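Local coordinates for xylulose kinase (Bifidobacterium adolescentis ATCC 15703, PDB 3I8B), which probably phosphorylates D-xylulose to D-xylulose 5-phosphate at the expense of ATP, as a member of the FGGY carbohydrate kinase family, at residues Thr12-Arg20 with Arg31-Gly40. Residues are numbered along the deposited sequence; the frame is centred on the assembly and turned at random.
Sequences TSTQSCKVR and RFGQAKHPNG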
loop_
_atom_site.group_PDB
_atom_site.type_symbol
_atom_site.label_atom_id
_atom_site.label_comp_id
_atom_site.label_asym_id
_atom_site.label_seq_id
_atom_site.Cartn_x
_atom_site.Cartn_y
_atom_site.Cartn_z
ATOM N N THR A 12 -8.754 -9.050 1.006
ATOM C CA THR A 12 -8.757 -9.135 2.462
ATOM C C THR A 12 -8.076 -7.874 3.022
ATOM O O THR A 12 -6.857 -7.739 2.996
ATOM C CB THR A 12 -8.125 -10.451 2.952
ATOM O OG1 THR A 12 -8.254 -10.556 4.372
ATOM C CG2 THR A 12 -6.636 -10.557 2.549
ATOM N N SER A 13 -8.891 -6.929 3.474
ATOM C CA SER A 13 -8.397 -5.650 3.969
ATOM C C SER A 13 -8.456 -5.651 5.488
ATOM O O SER A 13 -8.937 -6.603 6.091
ATOM C CB SER A 13 -9.258 -4.504 3.430
ATOM O OG SER A 13 -10.588 -4.583 3.957
ATOM N N THR A 14 -7.962 -4.585 6.117
ATOM C CA THR A 14 -8.039 -4.503 7.563
ATOM C C THR A 14 -9.479 -4.731 8.029
ATOM O O THR A 14 -9.738 -5.517 8.948
ATOM C CB THR A 14 -7.489 -3.159 8.059
ATOM O OG1 THR A 14 -6.159 -2.987 7.544
ATOM C CG2 THR A 14 -7.456 -3.120 9.577
ATOM N N GLN A 15 -10.425 -4.083 7.359
ATOM C CA GLN A 15 -11.792 -4.044 7.861
ATOM C C GLN A 15 -12.683 -5.220 7.497
ATOM O O GLN A 15 -13.587 -5.564 8.268
ATOM C CB GLN A 15 -12.462 -2.723 7.487
ATOM C CG GLN A 15 -11.975 -1.582 8.358
ATOM C CD GLN A 15 -12.343 -0.223 7.800
ATOM O OE1 GLN A 15 -13.081 0.541 8.430
ATOM N NE2 GLN A 15 -11.833 0.088 6.613
ATOM N N SER A 16 -12.412 -5.852 6.356
ATOM C CA SER A 16 -13.299 -6.890 5.859
ATOM C C SER A 16 -12.666 -7.763 4.768
ATOM O O SER A 16 -11.580 -7.473 4.260
ATOM C CB SER A 16 -14.569 -6.248 5.290
ATOM O OG SER A 16 -14.294 -5.591 4.059
ATOM N N CYS A 17 -13.381 -8.828 4.414
ATOM C CA CYS A 17 -13.026 -9.644 3.274
ATOM C C CYS A 17 -14.095 -9.492 2.184
ATOM O O CYS A 17 -15.281 -9.590 2.457
ATOM C CB CYS A 17 -12.905 -11.106 3.682
ATOM S SG CYS A 17 -11.990 -12.103 2.473
ATOM N N LYS A 18 -13.669 -9.255 0.953
ATOM C CA LYS A 18 -14.604 -9.199 -0.171
ATOM C C LYS A 18 -14.244 -10.285 -1.164
ATOM O O LYS A 18 -13.060 -10.571 -1.363
ATOM C CB LYS A 18 -14.557 -7.833 -0.844
ATOM C CG LYS A 18 -15.130 -6.724 0.032
ATOM C CD LYS A 18 -14.687 -5.371 -0.450
ATOM C CE LYS A 18 -15.331 -4.270 0.381
ATOM N NZ LYS A 18 -14.624 -2.995 0.094
ATOM N N VAL A 19 -15.257 -10.901 -1.772
ATOM C CA VAL A 19 -15.029 -11.914 -2.805
ATOM C C VAL A 19 -15.792 -11.542 -4.073
ATOM O O VAL A 19 -17.022 -11.477 -4.075
ATOM C CB VAL A 19 -15.462 -13.319 -2.351
ATOM C CG1 VAL A 19 -15.313 -14.307 -3.500
ATOM C CG2 VAL A 19 -14.637 -13.785 -1.147
ATOM N N ARG A 20 -15.065 -11.274 -5.147
ATOM C CA ARG A 20 -15.698 -10.872 -6.388
ATOM C C ARG A 20 -15.561 -11.939 -7.480
ATOM O O ARG A 20 -14.550 -12.020 -8.188
ATOM C CB ARG A 20 -15.127 -9.547 -6.863
ATOM C CG ARG A 20 -15.949 -8.859 -7.949
ATOM C CD ARG A 20 -15.127 -7.710 -8.479
ATOM N NE ARG A 20 -15.828 -6.763 -9.338
ATOM C CZ ARG A 20 -15.923 -6.870 -10.660
ATOM N NH1 ARG A 20 -15.415 -7.925 -11.286
ATOM N NH2 ARG A 20 -16.544 -5.926 -11.356
ATOM N N ARG A 31 -20.859 -12.557 -9.255
ATOM C CA ARG A 31 -21.385 -12.624 -7.884
ATOM C C ARG A 31 -20.453 -11.870 -6.938
ATOM O O ARG A 31 -19.292 -11.622 -7.269
ATOM C CB ARG A 31 -21.538 -14.070 -7.415
ATOM C CG ARG A 31 -22.189 -14.979 -8.454
ATOM C CD ARG A 31 -22.526 -16.359 -7.893
ATOM N NE ARG A 31 -21.338 -17.172 -7.632
ATOM C CZ ARG A 31 -20.777 -18.014 -8.505
ATOM N NH1 ARG A 31 -21.273 -18.164 -9.736
ATOM N NH2 ARG A 31 -19.703 -18.703 -8.147
ATOM N N PHE A 32 -20.958 -11.513 -5.764
ATOM C CA PHE A 32 -20.169 -10.752 -4.784
ATOM C C PHE A 32 -20.576 -11.136 -3.373
ATOM O O PHE A 32 -21.721 -11.538 -3.135
ATOM C CB PHE A 32 -20.364 -9.256 -5.003
ATOM C CG PHE A 32 -19.477 -8.382 -4.139
ATOM C CD1 PHE A 32 -19.958 -7.835 -2.956
ATOM C CD2 PHE A 32 -18.194 -8.064 -4.544
ATOM C CE1 PHE A 32 -19.152 -7.021 -2.168
ATOM C CE2 PHE A 32 -17.381 -7.247 -3.767
ATOM C CZ PHE A 32 -17.863 -6.725 -2.580
ATOM N N GLY A 33 -19.635 -11.022 -2.439
ATOM C CA GLY A 33 -19.897 -11.338 -1.044
ATOM C C GLY A 33 -18.866 -10.661 -0.157
ATOM O O GLY A 33 -17.754 -10.356 -0.601
ATOM N N GLN A 34 -19.228 -10.422 1.100
ATOM C CA GLN A 34 -18.389 -9.615 1.978
ATOM C C GLN A 34 -18.684 -9.959 3.437
ATOM O O GLN A 34 -19.828 -10.273 3.791
ATOM C CB GLN A 34 -18.644 -8.119 1.707
ATOM C CG GLN A 34 -17.942 -7.152 2.672
ATOM C CD GLN A 34 -18.206 -5.685 2.342
ATOM O OE1 GLN A 34 -18.162 -4.822 3.222
ATOM N NE2 GLN A 34 -18.468 -5.399 1.075
ATOM N N ALA A 35 -17.650 -9.915 4.274
ATOM C CA ALA A 35 -17.802 -10.166 5.703
ATOM C C ALA A 35 -16.818 -9.306 6.480
ATOM O O ALA A 35 -15.777 -8.927 5.949
ATOM C CB ALA A 35 -17.582 -11.631 6.014
ATOM N N LYS A 36 -17.148 -9.017 7.738
ATOM C CA LYS A 36 -16.380 -8.083 8.561
ATOM C C LYS A 36 -15.240 -8.737 9.317
ATOM O O LYS A 36 -15.356 -9.874 9.766
ATOM C CB LYS A 36 -17.296 -7.406 9.594
ATOM C CG LYS A 36 -18.335 -6.478 9.015
ATOM C CD LYS A 36 -17.739 -5.118 8.692
ATOM C CE LYS A 36 -18.835 -4.067 8.552
ATOM N NZ LYS A 36 -18.264 -2.694 8.506
ATOM N N HIS A 37 -14.150 -7.991 9.473
ATOM C CA HIS A 37 -13.079 -8.337 10.405
ATOM C C HIS A 37 -13.288 -7.571 11.708
ATOM O O HIS A 37 -13.874 -6.492 11.697
ATOM C CB HIS A 37 -11.709 -7.953 9.828
ATOM C CG HIS A 37 -11.292 -8.770 8.648
ATOM N ND1 HIS A 37 -10.378 -8.325 7.715
ATOM C CD2 HIS A 37 -11.670 -10.009 8.238
ATOM C CE1 HIS A 37 -10.209 -9.252 6.790
ATOM N NE2 HIS A 37 -10.979 -10.288 7.092
ATOM N N PRO A 38 -12.796 -8.118 12.832
ATOM C CA PRO A 38 -12.799 -7.368 14.098
ATOM C C PRO A 38 -11.989 -6.077 13.971
ATOM O O PRO A 38 -11.078 -5.995 13.149
ATOM C CB PRO A 38 -12.094 -8.317 15.080
ATOM C CG PRO A 38 -12.136 -9.685 14.416
ATOM C CD PRO A 38 -12.125 -9.427 12.950
ATOM N N ASN A 39 -12.327 -5.063 14.759
ATOM C CA ASN A 39 -11.517 -3.853 14.796
ATOM C C ASN A 39 -10.202 -4.123 15.526
ATOM O O ASN A 39 -10.078 -5.104 16.270
ATOM C CB ASN A 39 -12.278 -2.720 15.489
ATOM C CG ASN A 39 -13.660 -2.509 14.906
ATOM O OD1 ASN A 39 -14.658 -2.515 15.633
ATOM N ND2 ASN A 39 -13.730 -2.333 13.587
ATOM N N GLY A 40 -9.223 -3.250 15.330
ATOM C CA GLY A 40 -7.939 -3.435 15.976
ATOM C C GLY A 40 -6.775 -3.351 15.011
ATOM O O GLY A 40 -6.906 -3.649 13.813
HETATM O O HOH W 1 -10.228 -12.118 5.069
HETATM O O HOH W 2 -10.989 -4.046 11.172
HETATM O O HOH W 3 -15.285 -1.106 8.470
#
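His37 ND1 donates to two carbonyls of the turn at residues 13-15. Its bond to Thr14 O is 3.1 Å long, in the ring plane. A second, weak bond runs to Ser13 O at the ring edge. A water bridges His37 NE2 and Thr12 OG1. These in-plane partners fix the rotation of the imidazole. One ring face lies against the backbone at Ser16 C and Cys17 N. With chi1 at -68°, CG lies anti to the carbonyl carbon, and the ring reaches the carbonyls of Ser13 and Thr14. His37 N also bonds to Gln15 O (2.8 Å). Cys17 with Ala35 and Val19 with Gly33 are antiparallel hydrogen-bonded pairs. Cys17, Val19 and Ala35 point to one face of the sheet. On the other, the extended chain of Lys18 runs alongside Gln34, with CE 3.4 Å from Gln34 NE2. Lys18 CG touches Phe32 CZ, and Lys18 NZ forms a salt bridge with Glu459. This hairpin belongs to the actin-like N-terminal domain, with Ser13 near Asp11, predicted to be important for activity, and Asp274, the predicted proton acceptor. Strand 16-23 lies between 29-36 and 6-12, antiparallel to both; 29-36 is outermost within this chain, and helix 46-58 covers Val19, Ala35 and His37.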